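Local coordinates for ABC transporter periplasmic peptide-binding protein (Pseudoalteromonas, PDB 4QFP), which probably binds dipeptides in the periplasm and delivers them to an ABC transporter for uptake into the cell, at residues L307-A312 with K361-A366; Y294-T299 with N458-C463; R335-P340 with A489-I494; A325-N330 with R390-L395; S375-P380 with V410-N415. All coordinates share one frame; numbering follows the deposited sequence.

The five contacts all lie from strand 291-297 onward in the chain. Contact 2 spans the longest loop, and contacts 1, 4 and 5 have both segments inside it. Contact 1 closes before contact 5 opens. Contacts 4 and 5 have centres about 15 Å apart and share the unit of strand 372-377, helix 389-401 and strand 405-410, where Arg390 pairs with Glu411. Contact 2 touches contact 1 through Phe297 and Arg310, and contact 5 through Trp295 and Ile376. Contact 3 lies about 15 Å from contact 2, centre to centre. Trp414 of contact 5 touches the bound threonine, so contact 5 borders the ligand site.

Contact 1 (L307-A312 with K361-A366); sequences LKVRQA and KLLTEA
Ala312 and Leu362 meet where two helices run antiparallel, at 167°, with their axes 8.5 Å apart at closest approach. The apolar part of the contact is built on small residues. Ala312 CB lies 3.7 Å from Leu362 CB, and Leu363 brings its CD2 branch to within 4.1 Å of the same methyl. One turn away, Ala366 CB sits 3.7 Å from Lys308 CB. Val309 adds its CG2 methyl, 4.2 Å from Ala366 CB. The two alanines leave room for the backbones to come close, with Ala312 CA and Leu362 CA 5.2 Å apart.

The charged part lies at the more exposed side. The Lys308 chain bends at chi2 (-124°), then runs straight past Ala366 toward the other helix. Its NZ forms a salt bridge with Glu365 OE1 at 2.6 Å. Glu365 has CG beside its backbone N (chi1 -60°) and is extended beyond it. A further link from Lys361 to Glu365 OE2 is doubtful in the model.

On the inner side, Val309 and Leu363 both rest on Phe372 of strand 372-377. The arrangement is an antiparallel helix pair packed through alanines, joining helix 307-314 to helix 356-366 in the solute-binding fold.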
# COMPACT_ATOMS: atom_id res chain seq x y z
N LEU A 307 -18.13 -7.13 21.09
CA LEU A 307 -18.56 -5.89 20.45
C LEU A 307 -18.80 -4.76 21.45
O LEU A 307 -18.35 -3.64 21.23
CB LEU A 307 -19.82 -6.15 19.63
CG LEU A 307 -20.40 -4.94 18.91
CD1 LEU A 307 -19.37 -4.31 17.98
CD2 LEU A 307 -21.64 -5.38 18.15
N LYS A 308 -19.51 -5.04 22.54
CA LYS A 308 -19.73 -4.01 23.55
C LYS A 308 -18.43 -3.38 24.02
O LYS A 308 -18.37 -2.18 24.26
CB LYS A 308 -20.51 -4.56 24.75
CG LYS A 308 -22.01 -4.37 24.68
CD LYS A 308 -22.54 -3.62 25.91
CE LYS A 308 -24.07 -3.55 25.91
NZ LYS A 308 -24.61 -2.74 27.04
N VAL A 309 -17.38 -4.18 24.17
CA VAL A 309 -16.10 -3.63 24.59
C VAL A 309 -15.52 -2.73 23.50
O VAL A 309 -15.03 -1.63 23.78
CB VAL A 309 -15.11 -4.73 25.00
CG1 VAL A 309 -13.68 -4.19 25.01
CG2 VAL A 309 -15.50 -5.29 26.38
N ARG A 310 -15.59 -3.18 22.25
CA ARG A 310 -15.11 -2.38 21.13
C ARG A 310 -15.92 -1.08 21.02
O ARG A 310 -15.36 0.01 20.85
CB ARG A 310 -15.16 -3.17 19.82
CG ARG A 310 -14.36 -4.48 19.86
CD ARG A 310 -14.07 -5.03 18.45
NE ARG A 310 -15.28 -5.36 17.70
CZ ARG A 310 -15.91 -6.53 17.78
NH1 ARG A 310 -15.45 -7.48 18.58
NH2 ARG A 310 -17.01 -6.76 17.06
N GLN A 311 -17.24 -1.19 21.12
CA GLN A 311 -18.10 -0.02 21.09
C GLN A 311 -17.81 0.93 22.24
O GLN A 311 -17.78 2.15 22.07
CB GLN A 311 -19.57 -0.44 21.10
CG GLN A 311 -19.96 -1.20 19.85
CD GLN A 311 -21.38 -1.70 19.90
OE1 GLN A 311 -22.11 -1.63 18.91
NE2 GLN A 311 -21.79 -2.22 21.05
N ALA A 312 -17.56 0.37 23.42
CA ALA A 312 -17.24 1.18 24.58
C ALA A 312 -15.96 1.98 24.38
O ALA A 312 -15.92 3.17 24.69
CB ALA A 312 -17.12 0.32 25.83
N LYS A 361 -20.09 3.67 31.08
CA LYS A 361 -21.36 2.99 31.26
C LYS A 361 -21.46 1.74 30.38
O LYS A 361 -21.97 0.71 30.81
CB LYS A 361 -22.51 3.95 30.98
CG LYS A 361 -23.89 3.32 30.94
CD LYS A 361 -24.37 3.18 29.50
CE LYS A 361 -25.88 3.19 29.40
NZ LYS A 361 -26.35 2.96 28.00
N LEU A 362 -20.94 1.83 29.16
CA LEU A 362 -20.92 0.67 28.27
C LEU A 362 -19.92 -0.38 28.73
O LEU A 362 -20.19 -1.57 28.64
CB LEU A 362 -20.63 1.09 26.84
CG LEU A 362 -21.71 1.94 26.16
CD1 LEU A 362 -21.32 2.27 24.72
CD2 LEU A 362 -23.03 1.21 26.20
N LEU A 363 -18.77 0.07 29.23
CA LEU A 363 -17.80 -0.86 29.79
C LEU A 363 -18.45 -1.63 30.94
O LEU A 363 -18.39 -2.86 30.99
CB LEU A 363 -16.56 -0.13 30.30
CG LEU A 363 -15.27 -0.34 29.50
CD1 LEU A 363 -14.07 -0.13 30.41
CD2 LEU A 363 -15.25 -1.72 28.89
N THR A 364 -19.07 -0.90 31.86
CA THR A 364 -19.75 -1.54 32.99
C THR A 364 -20.79 -2.54 32.50
O THR A 364 -20.81 -3.68 32.92
CB THR A 364 -20.42 -0.50 33.91
OG1 THR A 364 -19.48 0.52 34.26
CG2 THR A 364 -20.91 -1.17 35.19
N GLU A 365 -21.65 -2.10 31.59
CA GLU A 365 -22.70 -2.97 31.08
C GLU A 365 -22.12 -4.23 30.45
O GLU A 365 -22.71 -5.30 30.51
CB GLU A 365 -23.58 -2.23 30.08
CG GLU A 365 -24.28 -1.01 30.68
CD GLU A 365 -25.25 -0.37 29.71
OE1 GLU A 365 -25.17 -0.65 28.50
OE2 GLU A 365 -26.10 0.42 30.17
N ALA A 366 -20.94 -4.10 29.84
CA ALA A 366 -20.33 -5.23 29.16
C ALA A 366 -19.73 -6.23 30.14
O ALA A 366 -19.41 -7.35 29.76
CB ALA A 366 -19.27 -4.75 28.18

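Contact 2 (Y294-T299 with N458-C463); sequences YWAFNT and NPANWC
Thr299 meets Ala460 just past the end of strand 291-297, against a type I beta turn, Asn458 to Asn461. Asn458 OD1 accepts from Ala460 N, which makes an Asx turn within it. The Thr299 side chain can be followed outward. CB lies 3.5 Å from Ala460 O. From CB, chi1 (62°) sets OG1 between the backbone N and the carbonyl carbon. OG1 donates to Ala460 O at 2.8 Å and meets the edge of the Trp462 ring in its plane. CG2 turns toward Trp462 CD1. Thr299 N donates to the same oxygen, nearly straight at 170°, from the opposite face of the carbonyl plane. A valine here would probably leave Ala460 O with the backbone bond but without its hydroxyl donor. Back along the strand, Ala296 CB packs on Pro459 CB at 4.1 Å. The strand also bonds to strands 428-434 and 500-513. The Tyr294 side chain lies crosswise to Pro459, with OH 3.2 Å from Pro459 CG.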
# COMPACT_ATOMS: atom_id res chain seq x y z
N TYR A 294 -6.69 4.14 10.89
CA TYR A 294 -7.69 3.51 11.75
C TYR A 294 -7.10 2.92 13.01
O TYR A 294 -5.88 2.81 13.17
CB TYR A 294 -8.44 2.43 10.98
CG TYR A 294 -7.55 1.36 10.38
CD1 TYR A 294 -6.93 0.42 11.20
CD2 TYR A 294 -7.34 1.28 9.01
CE1 TYR A 294 -6.11 -0.56 10.66
CE2 TYR A 294 -6.52 0.29 8.47
CZ TYR A 294 -5.91 -0.62 9.31
OH TYR A 294 -5.10 -1.61 8.79
N TRP A 295 -8.00 2.53 13.90
CA TRP A 295 -7.64 1.79 15.09
C TRP A 295 -8.33 0.43 15.01
O TRP A 295 -9.56 0.33 15.09
CB TRP A 295 -8.12 2.56 16.31
CG TRP A 295 -7.67 2.01 17.62
CD1 TRP A 295 -6.53 1.30 17.88
CD2 TRP A 295 -8.35 2.16 18.87
NE1 TRP A 295 -6.47 0.99 19.22
CE2 TRP A 295 -7.57 1.51 19.85
CE3 TRP A 295 -9.54 2.78 19.25
CZ2 TRP A 295 -7.95 1.47 21.19
CZ3 TRP A 295 -9.92 2.73 20.58
CH2 TRP A 295 -9.13 2.08 21.53
N ALA A 296 -7.54 -0.62 14.78
CA ALA A 296 -8.06 -1.97 14.65
C ALA A 296 -7.85 -2.79 15.92
O ALA A 296 -6.79 -2.74 16.55
CB ALA A 296 -7.43 -2.68 13.46
N PHE A 297 -8.88 -3.55 16.27
CA PHE A 297 -8.85 -4.45 17.42
C PHE A 297 -8.59 -5.87 16.94
O PHE A 297 -9.10 -6.28 15.91
CB PHE A 297 -10.20 -4.44 18.13
CG PHE A 297 -10.66 -3.07 18.53
CD1 PHE A 297 -10.24 -2.51 19.72
CD2 PHE A 297 -11.55 -2.36 17.74
CE1 PHE A 297 -10.67 -1.25 20.10
CE2 PHE A 297 -11.98 -1.11 18.11
CZ PHE A 297 -11.54 -0.56 19.30
N ASN A 298 -7.80 -6.62 17.71
CA ASN A 298 -7.63 -8.04 17.47
C ASN A 298 -8.90 -8.72 17.96
O ASN A 298 -9.05 -8.98 19.15
CB ASN A 298 -6.43 -8.56 18.27
CG ASN A 298 -5.98 -9.94 17.82
OD1 ASN A 298 -4.84 -10.34 18.06
ND2 ASN A 298 -6.86 -10.66 17.15
N THR A 299 -9.83 -8.97 17.05
CA THR A 299 -11.16 -9.44 17.43
C THR A 299 -11.16 -10.91 17.81
O THR A 299 -12.21 -11.49 18.06
CB THR A 299 -12.20 -9.21 16.32
OG1 THR A 299 -11.83 -9.96 15.16
CG2 THR A 299 -12.29 -7.73 15.97
N ASN A 458 -5.00 -9.21 7.80
CA ASN A 458 -6.11 -8.50 8.42
C ASN A 458 -5.76 -8.11 9.85
O ASN A 458 -5.64 -8.97 10.73
CB ASN A 458 -7.38 -9.37 8.38
CG ASN A 458 -8.62 -8.63 8.86
OD1 ASN A 458 -8.54 -7.73 9.68
ND2 ASN A 458 -9.78 -9.02 8.35
N PRO A 459 -5.55 -6.81 10.09
CA PRO A 459 -5.10 -6.34 11.40
C PRO A 459 -6.16 -6.56 12.48
O PRO A 459 -5.82 -6.68 13.66
CB PRO A 459 -4.85 -4.85 11.17
CG PRO A 459 -4.68 -4.70 9.69
CD PRO A 459 -5.59 -5.73 9.09
N ALA A 460 -7.42 -6.61 12.08
CA ALA A 460 -8.52 -6.84 13.01
C ALA A 460 -8.72 -8.34 13.27
O ALA A 460 -9.51 -8.73 14.12
CB ALA A 460 -9.82 -6.21 12.50
N ASN A 461 -8.00 -9.17 12.52
CA ASN A 461 -8.14 -10.61 12.63
C ASN A 461 -9.60 -11.02 12.51
O ASN A 461 -10.08 -11.87 13.26
CB ASN A 461 -7.58 -11.08 13.96
CG ASN A 461 -6.97 -12.43 13.87
OD1 ASN A 461 -6.97 -13.20 14.84
ND2 ASN A 461 -6.43 -12.75 12.70
N TRP A 462 -10.29 -10.43 11.54
CA TRP A 462 -11.75 -10.48 11.48
C TRP A 462 -12.22 -11.12 10.18
O TRP A 462 -12.07 -10.53 9.10
CB TRP A 462 -12.26 -9.03 11.57
CG TRP A 462 -13.74 -8.83 11.66
CD1 TRP A 462 -14.54 -9.08 12.74
CD2 TRP A 462 -14.58 -8.24 10.67
NE1 TRP A 462 -15.84 -8.71 12.46
CE2 TRP A 462 -15.89 -8.20 11.19
CE3 TRP A 462 -14.36 -7.76 9.37
CZ2 TRP A 462 -16.96 -7.70 10.47
CZ3 TRP A 462 -15.43 -7.26 8.66
CH2 TRP A 462 -16.72 -7.23 9.20
N CYS A 463 -12.78 -12.33 10.27
CA CYS A 463 -13.39 -12.99 9.12
C CYS A 463 -14.91 -13.01 9.26
O CYS A 463 -15.45 -13.61 10.18
CB CYS A 463 -12.88 -14.43 8.96
SG CYS A 463 -13.77 -15.45 7.72

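Contact 3 (R335-P340 with A489-I494); sequences RSILPP and AAQSMI
Ser336 and Gln491 form the tight polar end of this contact. Ser336 OG donates to Gln491 OE1 at 2.6 Å, in the carbonyl plane and on a lone pair. The C=O...OG angle is 120°. The serine hydroxyl is anti to the backbone N (chi1 179°), which directs it at the helix. Leu338 lies across the glutamine and places CD1 3.6 Å from Gln491 CD. The amide is gripped from further sides as well. OE1 also accepts from Glu346 N, and NE2 donates to Ala344 O and Tyr487 O. These bonds satisfy both ends of a buried amide and fix its rotation. A leucine in its place would probably take the OE1 acceptor from Ser336 OG and Glu346 N, and the NE2 donor from Ala344 O and Tyr487 O, and let the 335-340 loop shift on the helix.

The other part is looser. Ile337 and Ile494 meet by their methyl groups, CG2 to CD1, at 3.9 Å, with the two side chains roughly perpendicular. Between the backbones a water takes the place of direct contact. It accepts from Ile337 N at 2.8 Å and donates to Gln491 O at 3.0 Å.

Ile494 also packs on Phe467 and Leu500. The arrangement is a loop fastened to a helix by a buried glutamine, joining the segment after strand 332-333 to helix 480-497.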
# COMPACT_ATOMS: atom_id res chain seq x y z
N ARG A 335 -15.70 9.76 8.17
CA ARG A 335 -17.11 9.55 8.42
C ARG A 335 -17.47 8.14 7.95
O ARG A 335 -18.64 7.76 7.90
CB ARG A 335 -17.94 10.59 7.68
CG ARG A 335 -17.62 12.04 8.03
CD ARG A 335 -18.47 13.01 7.20
NE ARG A 335 -19.90 12.86 7.49
CZ ARG A 335 -20.88 13.44 6.79
NH1 ARG A 335 -20.59 14.23 5.76
NH2 ARG A 335 -22.14 13.26 7.14
N SER A 336 -16.42 7.38 7.62
CA SER A 336 -16.54 6.06 7.01
C SER A 336 -15.11 5.56 6.80
O SER A 336 -14.16 6.35 6.87
CB SER A 336 -17.28 6.16 5.67
OG SER A 336 -17.41 4.90 5.02
N ILE A 337 -14.93 4.27 6.56
CA ILE A 337 -13.60 3.79 6.17
C ILE A 337 -13.19 4.49 4.88
O ILE A 337 -12.01 4.73 4.63
CB ILE A 337 -13.55 2.25 6.00
CG1 ILE A 337 -12.11 1.78 5.78
CG2 ILE A 337 -14.43 1.81 4.85
CD1 ILE A 337 -12.00 0.28 5.54
N LEU A 338 -14.17 4.83 4.05
CA LEU A 338 -13.89 5.45 2.76
C LEU A 338 -13.82 6.96 2.87
O LEU A 338 -14.63 7.57 3.58
CB LEU A 338 -14.96 5.08 1.72
CG LEU A 338 -15.01 3.68 1.10
CD1 LEU A 338 -16.09 3.64 0.04
CD2 LEU A 338 -13.67 3.28 0.50
N PRO A 339 -12.85 7.57 2.16
CA PRO A 339 -12.72 9.02 2.07
C PRO A 339 -13.75 9.61 1.11
O PRO A 339 -14.27 8.92 0.23
CB PRO A 339 -11.30 9.21 1.54
CG PRO A 339 -11.02 7.98 0.75
CD PRO A 339 -11.79 6.86 1.42
N PRO A 340 -14.07 10.90 1.29
CA PRO A 340 -15.17 11.51 0.54
C PRO A 340 -14.93 11.61 -0.96
O PRO A 340 -15.89 11.79 -1.71
CB PRO A 340 -15.30 12.90 1.19
CG PRO A 340 -14.04 13.12 1.92
CD PRO A 340 -13.55 11.78 2.35
N ALA A 489 -23.30 -0.99 2.10
CA ALA A 489 -23.61 -2.00 3.10
C ALA A 489 -22.35 -2.46 3.81
O ALA A 489 -22.37 -2.74 5.01
CB ALA A 489 -24.32 -3.20 2.46
N ALA A 490 -21.25 -2.57 3.07
CA ALA A 490 -19.97 -2.92 3.66
C ALA A 490 -19.55 -1.85 4.66
O ALA A 490 -19.11 -2.16 5.78
CB ALA A 490 -18.90 -3.06 2.57
N GLN A 491 -19.69 -0.59 4.26
CA GLN A 491 -19.31 0.53 5.12
C GLN A 491 -20.11 0.55 6.41
O GLN A 491 -19.58 0.85 7.48
CB GLN A 491 -19.48 1.86 4.36
CG GLN A 491 -18.40 2.09 3.30
CD GLN A 491 -18.74 3.23 2.38
OE1 GLN A 491 -18.44 4.38 2.67
NE2 GLN A 491 -19.37 2.92 1.25
N SER A 492 -21.39 0.21 6.32
CA SER A 492 -22.25 0.21 7.49
C SER A 492 -21.86 -0.92 8.43
O SER A 492 -21.89 -0.75 9.64
CB SER A 492 -23.72 0.04 7.09
OG SER A 492 -24.18 1.15 6.34
N MET A 493 -21.50 -2.06 7.86
CA MET A 493 -21.17 -3.24 8.66
C MET A 493 -19.90 -3.01 9.47
O MET A 493 -19.78 -3.48 10.59
CB MET A 493 -21.01 -4.45 7.75
CG MET A 493 -21.24 -5.78 8.45
SD MET A 493 -21.39 -7.15 7.29
CE MET A 493 -22.73 -6.56 6.27
N ILE A 494 -18.96 -2.28 8.89
CA ILE A 494 -17.71 -1.99 9.57
C ILE A 494 -17.94 -1.13 10.81
O ILE A 494 -17.29 -1.31 11.84
CB ILE A 494 -16.73 -1.29 8.62
CG1 ILE A 494 -16.30 -2.26 7.50
CG2 ILE A 494 -15.53 -0.75 9.40
CD1 ILE A 494 -15.58 -1.60 6.34
O HOH W 1 -17.19 2.59 6.97

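Contact 4 (A325-N330 with R390-L395); sequences AVYYGN and RKMAEL
Met392 has CG anti to its backbone N (chi1 -170°) and turns at chi3 (-57°), which brings the terminal methyl against Val326 and Tyr327. Lys391 also leaves its backbone with CG anti to N, then bends at chi2 and chi3, which swings NZ toward Tyr328.

The methyl of Met392 does most of the apolar work on one side. CE lies 3.9 Å from Val326 CG1 and 3.7 Å from Tyr327 CE1, approaching the ring obliquely. Tyr327 OH has its polar partner elsewhere, in Tyr385 O, and this bond holds the ring in place beside the methionine. The other branch of Val326, CG2, lies 4.0 Å from Leu395 CD1. That same leucine methyl also meets Ala325 CB at 3.8 Å. Leu395 therefore fits against both Ala325 and Val326, one helical turn on from Lys391.

At the exposed side the contact is polar and less firm. Lys391 NZ makes a weak hydrogen bond of 3.2 Å to Tyr328 OH, with the lysine chain set across the tyrosine. The lysine end is too close to Ala325 O in the model, so its place is doubtful. Tyr328 leaves the helical conformation with positive phi (55°).

Asn330 N then bonds to Tyr327 O and closes a type I' turn. The arrangement is a helix C-terminus and its following beta turn packed on the side of helix 389-401.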
# COMPACT_ATOMS: atom_id res chain seq x y z
N ALA A 325 -3.69 17.77 17.33
CA ALA A 325 -2.38 17.48 17.92
C ALA A 325 -1.52 16.55 17.07
O ALA A 325 -0.30 16.55 17.18
CB ALA A 325 -2.54 16.91 19.32
N VAL A 326 -2.17 15.74 16.23
CA VAL A 326 -1.45 14.80 15.37
C VAL A 326 -1.41 15.31 13.93
O VAL A 326 -0.33 15.49 13.36
CB VAL A 326 -2.08 13.40 15.39
CG1 VAL A 326 -1.34 12.47 14.44
CG2 VAL A 326 -2.06 12.84 16.80
N TYR A 327 -2.58 15.55 13.36
CA TYR A 327 -2.67 15.98 11.97
C TYR A 327 -2.42 17.47 11.81
O TYR A 327 -2.21 17.94 10.71
CB TYR A 327 -4.01 15.59 11.36
CG TYR A 327 -4.21 14.08 11.29
CD1 TYR A 327 -4.69 13.38 12.40
CD2 TYR A 327 -3.89 13.36 10.15
CE1 TYR A 327 -4.87 12.00 12.36
CE2 TYR A 327 -4.06 11.97 10.10
CZ TYR A 327 -4.55 11.31 11.22
OH TYR A 327 -4.74 9.93 11.19
N TYR A 328 -2.43 18.22 12.92
CA TYR A 328 -2.19 19.66 12.86
C TYR A 328 -3.14 20.35 11.90
O TYR A 328 -2.72 21.20 11.12
CB TYR A 328 -0.73 19.95 12.48
CG TYR A 328 0.25 19.82 13.63
CD1 TYR A 328 0.51 20.89 14.48
CD2 TYR A 328 0.89 18.61 13.89
CE1 TYR A 328 1.38 20.77 15.54
CE2 TYR A 328 1.77 18.48 14.95
CZ TYR A 328 2.01 19.56 15.77
OH TYR A 328 2.89 19.44 16.83
N GLY A 329 -4.41 19.96 11.94
CA GLY A 329 -5.42 20.59 11.11
C GLY A 329 -5.37 20.21 9.64
O GLY A 329 -6.23 20.62 8.87
N ASN A 330 -4.37 19.42 9.25
CA ASN A 330 -4.20 19.02 7.86
C ASN A 330 -4.98 17.75 7.53
O ASN A 330 -5.10 17.37 6.37
CB ASN A 330 -2.72 18.74 7.54
CG ASN A 330 -1.88 20.01 7.49
OD1 ASN A 330 -2.28 21.02 6.92
ND2 ASN A 330 -0.69 19.94 8.07
N ARG A 390 2.75 7.43 17.34
CA ARG A 390 3.29 7.53 18.69
C ARG A 390 2.46 8.51 19.49
O ARG A 390 1.93 8.18 20.56
CB ARG A 390 4.75 8.03 18.63
CG ARG A 390 5.61 7.82 19.87
CD ARG A 390 4.83 7.46 21.11
NE ARG A 390 5.26 6.16 21.59
CZ ARG A 390 5.76 5.92 22.80
NH1 ARG A 390 5.88 6.91 23.67
NH2 ARG A 390 6.13 4.69 23.12
N LYS A 391 2.35 9.74 18.98
CA LYS A 391 1.62 10.78 19.69
C LYS A 391 0.14 10.41 19.78
O LYS A 391 -0.50 10.60 20.81
CB LYS A 391 1.79 12.15 19.02
CG LYS A 391 1.41 13.31 19.93
CD LYS A 391 2.32 14.53 19.73
CE LYS A 391 1.93 15.32 18.49
NZ LYS A 391 2.46 16.72 18.50
N MET A 392 -0.40 9.87 18.69
CA MET A 392 -1.78 9.43 18.70
C MET A 392 -2.02 8.46 19.86
O MET A 392 -2.99 8.59 20.61
CB MET A 392 -2.15 8.78 17.37
CG MET A 392 -3.63 8.52 17.24
SD MET A 392 -4.14 7.96 15.60
CE MET A 392 -3.53 9.30 14.58
N ALA A 393 -1.12 7.50 20.01
CA ALA A 393 -1.24 6.49 21.07
C ALA A 393 -1.13 7.08 22.47
O ALA A 393 -1.79 6.62 23.40
CB ALA A 393 -0.18 5.42 20.89
N GLU A 394 -0.28 8.09 22.63
CA GLU A 394 -0.11 8.72 23.94
C GLU A 394 -1.37 9.50 24.29
O GLU A 394 -1.77 9.55 25.45
CB GLU A 394 1.10 9.64 23.94
CG GLU A 394 2.41 8.90 23.95
CD GLU A 394 3.58 9.77 23.59
OE1 GLU A 394 3.37 10.98 23.36
OE2 GLU A 394 4.71 9.25 23.53
N LEU A 395 -1.99 10.10 23.28
CA LEU A 395 -3.26 10.79 23.48
C LEU A 395 -4.37 9.81 23.88
O LEU A 395 -5.10 10.04 24.85
CB LEU A 395 -3.67 11.54 22.20
CG LEU A 395 -2.83 12.78 21.91
CD1 LEU A 395 -3.22 13.42 20.57
CD2 LEU A 395 -2.96 13.77 23.05

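Contact 5 (S375-P380 with V410-N415); sequences SIWAMP and VEYEWN
Two parallel strands, 372-377 and 405-410, come together here and lead toward the ligand site, where Trp414 touches the bound threonine. They are the ends of a beta-alpha-beta unit whose connecting helix is 389-401. Val410 N donates to Ile376 O at 3.1 Å, and Ala378 N donates to Val410 O at 2.8 Å, nearly along the C=O axis. These two bonds flank the Trp377-Val410 bridge.

Both side chains of that bridge lie on the same face of the sheet, side by side. Val410 CB stands over the five-membered ring of Trp377, 3.6 Å from its centroid and 9° off the normal, a CH-pi contact. Its CG1 branch reaches over the same face. Farther out, the six-membered ring of Trp377 meets Tyr412 obliquely, with planes at 43°. Glu411, beside Ala378, has its charge partner in Arg390.

Beyond the strands, Glu413 caps helix 414-422 by accepting from Asn415 N. Trp414 has CG anti to the backbone N (chi1 177°), which lays its indole alongside Met379. Pro380 CD lies 3.7 Å from Trp414 CE3. The Met-aromatic contact is oblique, with Met379 SD 4.9 Å from the centroid of the six-membered ring of Trp414.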
# COMPACT_ATOMS: atom_id res chain seq x y z
N SER A 375 -2.77 -3.32 25.04
CA SER A 375 -1.71 -2.70 24.26
C SER A 375 -2.28 -1.96 23.05
O SER A 375 -3.29 -2.37 22.46
CB SER A 375 -0.69 -3.75 23.81
OG SER A 375 -1.32 -4.73 22.99
N ILE A 376 -1.65 -0.86 22.69
CA ILE A 376 -1.92 -0.22 21.42
C ILE A 376 -0.61 -0.18 20.68
O ILE A 376 0.35 0.44 21.15
CB ILE A 376 -2.43 1.21 21.59
CG1 ILE A 376 -3.79 1.21 22.30
CG2 ILE A 376 -2.54 1.90 20.25
CD1 ILE A 376 -4.44 2.59 22.38
N TRP A 377 -0.55 -0.87 19.55
CA TRP A 377 0.65 -0.88 18.73
C TRP A 377 0.69 0.35 17.83
O TRP A 377 -0.28 0.67 17.14
CB TRP A 377 0.73 -2.17 17.91
CG TRP A 377 1.08 -3.39 18.74
CD1 TRP A 377 0.55 -3.73 19.95
CD2 TRP A 377 2.03 -4.41 18.41
NE1 TRP A 377 1.11 -4.91 20.39
CE2 TRP A 377 2.03 -5.34 19.46
CE3 TRP A 377 2.89 -4.62 17.32
CZ2 TRP A 377 2.85 -6.46 19.47
CZ3 TRP A 377 3.70 -5.74 17.33
CH2 TRP A 377 3.68 -6.65 18.39
N ALA A 378 1.82 1.04 17.85
CA ALA A 378 1.97 2.30 17.15
C ALA A 378 3.13 2.25 16.18
O ALA A 378 4.23 1.85 16.54
CB ALA A 378 2.17 3.43 18.16
N MET A 379 2.86 2.68 14.95
CA MET A 379 3.88 2.77 13.92
C MET A 379 4.95 3.77 14.31
O MET A 379 4.67 4.85 14.84
CB MET A 379 3.23 3.19 12.60
CG MET A 379 1.90 2.51 12.36
SD MET A 379 1.12 3.09 10.86
CE MET A 379 0.34 4.58 11.46
N PRO A 380 6.21 3.42 14.02
CA PRO A 380 7.38 4.22 14.37
C PRO A 380 7.72 5.29 13.33
O PRO A 380 8.66 6.06 13.54
CB PRO A 380 8.48 3.16 14.43
CG PRO A 380 8.07 2.16 13.37
CD PRO A 380 6.57 2.15 13.35
N VAL A 410 3.13 -0.21 22.25
CA VAL A 410 4.15 -1.08 21.67
C VAL A 410 4.60 -0.58 20.30
O VAL A 410 3.76 -0.30 19.42
CB VAL A 410 3.65 -2.53 21.54
CG1 VAL A 410 4.76 -3.40 20.94
CG2 VAL A 410 3.20 -3.08 22.89
N GLU A 411 5.91 -0.49 20.12
CA GLU A 411 6.53 0.01 18.89
C GLU A 411 7.75 -0.83 18.48
O GLU A 411 8.53 -1.23 19.34
CB GLU A 411 7.06 1.42 19.13
CG GLU A 411 6.19 2.54 18.66
CD GLU A 411 6.88 3.87 18.81
OE1 GLU A 411 7.07 4.32 19.96
OE2 GLU A 411 7.24 4.47 17.77
N TYR A 412 7.93 -1.06 17.18
CA TYR A 412 9.17 -1.66 16.67
C TYR A 412 9.62 -0.95 15.40
O TYR A 412 8.87 -0.18 14.82
CB TYR A 412 8.97 -3.14 16.32
CG TYR A 412 8.63 -4.03 17.48
CD1 TYR A 412 7.31 -4.23 17.85
CD2 TYR A 412 9.62 -4.66 18.22
CE1 TYR A 412 6.98 -5.04 18.91
CE2 TYR A 412 9.30 -5.48 19.29
CZ TYR A 412 7.97 -5.66 19.63
OH TYR A 412 7.62 -6.46 20.69
N GLU A 413 10.84 -1.25 14.95
CA GLU A 413 11.28 -0.81 13.63
C GLU A 413 10.20 -1.17 12.62
O GLU A 413 9.58 -2.23 12.73
CB GLU A 413 12.61 -1.47 13.27
CG GLU A 413 13.13 -1.13 11.90
CD GLU A 413 12.71 -2.13 10.83
OE1 GLU A 413 12.42 -3.29 11.18
OE2 GLU A 413 12.68 -1.75 9.64
N TRP A 414 9.98 -0.30 11.64
CA TRP A 414 8.80 -0.37 10.77
C TRP A 414 8.55 -1.73 10.11
O TRP A 414 7.43 -2.26 10.18
CB TRP A 414 8.88 0.76 9.73
CG TRP A 414 7.78 0.84 8.69
CD1 TRP A 414 7.97 0.93 7.34
CD2 TRP A 414 6.35 0.90 8.90
NE1 TRP A 414 6.76 1.02 6.70
CE2 TRP A 414 5.76 1.01 7.62
CE3 TRP A 414 5.53 0.85 10.03
CZ2 TRP A 414 4.37 1.07 7.44
CZ3 TRP A 414 4.15 0.93 9.85
CH2 TRP A 414 3.58 1.03 8.57
N ASN A 415 9.56 -2.29 9.47
CA ASN A 415 9.39 -3.59 8.84
C ASN A 415 9.15 -4.69 9.87
O ASN A 415 8.33 -5.57 9.67
CB ASN A 415 10.57 -3.93 7.93
CG ASN A 415 10.64 -3.02 6.73
OD1 ASN A 415 9.61 -2.72 6.13
ND2 ASN A 415 11.84 -2.57 6.39